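Local coordinates for Ca(2+)/H(+) antiporter ChaA (Bacillus subtilis subsp. subtilis, PDB 4KJR), which extrudes calcium from the cell in exchange for external protons, as a homotrimeric membrane antiporter that does not transport sodium or potassium, at residues Ser107-Gly112 against Glu333-Leu338. The protein carries 2 engineered substitutions. Residues are numbered along the deposited sequence; the frame is centred on the assembly and turned at random.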
loop_
_atom_site.group_PDB
_atom_site.type_symbol
_atom_site.label_atom_id
_atom_site.label_comp_id
_atom_site.label_asym_id
_atom_site.label_seq_id
_atom_site.Cartn_x
_atom_site.Cartn_y
_atom_site.Cartn_z
ATOM N N SER A 107 -1.510 8.956 23.120
ATOM C CA SER A 107 -1.966 7.933 24.057
ATOM C C SER A 107 -0.897 6.871 24.295
ATOM O O SER A 107 -0.486 6.664 25.433
ATOM C CB SER A 107 -3.255 7.278 23.572
ATOM O OG SER A 107 -4.322 8.198 23.598
ATOM N N PHE A 108 -0.446 6.214 23.225
ATOM C CA PHE A 108 0.572 5.159 23.313
ATOM C C PHE A 108 1.826 5.651 24.031
ATOM O O PHE A 108 2.368 4.956 24.887
ATOM C CB PHE A 108 0.972 4.662 21.918
ATOM C CG PHE A 108 -0.095 3.881 21.196
ATOM C CD1 PHE A 108 0.253 3.054 20.132
ATOM C CD2 PHE A 108 -1.438 3.963 21.563
ATOM C CE1 PHE A 108 -0.712 2.334 19.445
ATOM C CE2 PHE A 108 -2.406 3.243 20.880
ATOM C CZ PHE A 108 -2.041 2.427 19.821
ATOM N N PHE A 109 2.276 6.852 23.678
ATOM C CA PHE A 109 3.524 7.389 24.199
ATOM C C PHE A 109 3.452 7.784 25.670
ATOM O O PHE A 109 4.326 7.408 26.452
ATOM C CB PHE A 109 4.003 8.580 23.367
ATOM C CG PHE A 109 5.329 9.129 23.811
ATOM C CD1 PHE A 109 6.505 8.440 23.531
ATOM C CD2 PHE A 109 5.404 10.331 24.511
ATOM C CE1 PHE A 109 7.731 8.936 23.941
ATOM C CE2 PHE A 109 6.629 10.837 24.921
ATOM C CZ PHE A 109 7.793 10.138 24.635
ATOM N N VAL A 110 2.420 8.545 26.033
ATOM C CA VAL A 110 2.277 9.071 27.388
ATOM C C VAL A 110 2.172 7.913 28.381
ATOM O O VAL A 110 2.905 7.872 29.369
ATOM C CB VAL A 110 1.082 10.052 27.501
ATOM C CG1 VAL A 110 0.001 9.533 28.442
ATOM C CG2 VAL A 110 1.562 11.430 27.928
ATOM N N GLY A 111 1.289 6.958 28.085
ATOM C CA GLY A 111 1.131 5.761 28.903
ATOM C C GLY A 111 2.148 4.692 28.565
ATOM O O GLY A 111 1.817 3.506 28.508
ATOM N N GLY A 112 3.387 5.121 28.333
ATOM C CA GLY A 112 4.502 4.216 28.094
ATOM C C GLY A 112 5.384 4.121 29.321
ATOM O O GLY A 112 6.577 3.842 29.208
ATOM N N GLU A 333 6.410 3.175 20.812
ATOM C CA GLU A 333 5.326 2.864 19.889
ATOM C C GLU A 333 4.686 4.179 19.470
ATOM O O GLU A 333 4.321 4.363 18.310
ATOM C CB GLU A 333 4.279 2.000 20.585
ATOM C CG GLU A 333 3.643 0.927 19.717
ATOM C CD GLU A 333 4.486 -0.331 19.633
ATOM O OE1 GLU A 333 5.538 -0.299 18.961
ATOM O OE2 GLU A 333 4.095 -1.353 20.232
ATOM N N GLY A 334 4.565 5.088 20.435
ATOM C CA GLY A 334 4.006 6.410 20.207
ATOM C C GLY A 334 5.002 7.346 19.565
ATOM O O GLY A 334 4.646 8.116 18.666
ATOM N N ALA A 335 6.251 7.280 20.029
ATOM C CA ALA A 335 7.317 8.148 19.523
ATOM C C ALA A 335 7.460 8.018 18.013
ATOM O O ALA A 335 7.571 9.022 17.304
ATOM C CB ALA A 335 8.638 7.848 20.214
ATOM N N THR A 336 7.441 6.776 17.534
ATOM C CA THR A 336 7.463 6.496 16.107
ATOM C C THR A 336 6.302 7.235 15.452
ATOM O O THR A 336 6.495 7.982 14.493
ATOM C CB THR A 336 7.346 4.988 15.817
ATOM O OG1 THR A 336 7.584 4.240 17.015
ATOM C CG2 THR A 336 8.357 4.572 14.773
ATOM N N LEU A 337 5.106 7.063 16.009
ATOM C CA LEU A 337 3.903 7.697 15.469
ATOM C C LEU A 337 4.004 9.215 15.477
ATOM O O LEU A 337 3.886 9.840 14.429
ATOM C CB LEU A 337 2.642 7.239 16.210
ATOM C CG LEU A 337 2.155 5.791 16.082
ATOM C CD1 LEU A 337 0.872 5.609 16.879
ATOM C CD2 LEU A 337 1.936 5.380 14.633
ATOM N N LEU A 338 4.256 9.798 16.648
ATOM C CA LEU A 338 4.315 11.259 16.803
ATOM C C LEU A 338 5.291 11.905 15.828
ATOM O O LEU A 338 5.025 12.981 15.273
ATOM C CB LEU A 338 4.686 11.625 18.237
ATOM C CG LEU A 338 3.574 11.404 19.265
ATOM C CD1 LEU A 338 4.175 11.141 20.630
ATOM C CD2 LEU A 338 2.607 12.579 19.315
#
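The carbonyl O of Gly334 accepts the backbone N–H of Leu338 at 2.7 Å, an i to i+4 bond that ties together two of the residues packed against Phe109. No hydrogen bond passes between 107-112 and 333-338; the helices meet mainly through apolar atoms, and their backbones come nearest at Gly334, whose CA lies 4.1 Å from Phe109 CA. Having no side chain, Gly334 presents its bare backbone to two successive phenylalanines, with Phe108 CB 3.9 Å and Phe109 CB 3.8 Å from its CA.

From there the two rings diverge. Phe109 has CG anti to its backbone N (chi1 -177°), and its ring runs beside the first turn of helix 333-350. Its CE1 meets Ala335 CB at 4.0 Å, with CD1 also near the Ala335 backbone N. The Leu338 side chain crosses that of Phe109 at about a right angle, with CD1 3.8 Å from Phe109 CB and nearly as close to CG. Phe108 instead has CG anti to its carbonyl carbon (chi1 -69°), and CD1 is the ring atom that comes nearest to both Leu337 CD1, at 4.2 Å, and Glu333 CG, at 4.0 Å. Glu333 contributes only its aliphatic stem; the chain bends and the carboxylate leads away from the contact.

Ile323 of helix 307-324 adjoins Phe108, Glu333 and Leu337 alike, and Ala335 packs on Leu169 of a neighbouring subunit. Helix 85-110 stops here, Gly111 being the first residue to leave helical angles. Its end abuts the beginning of helix 333-350 in a glycine-mediated helix–helix contact, joining the two sodium/calcium exchanger sequence regions that characterise the CaCA antiporter fold.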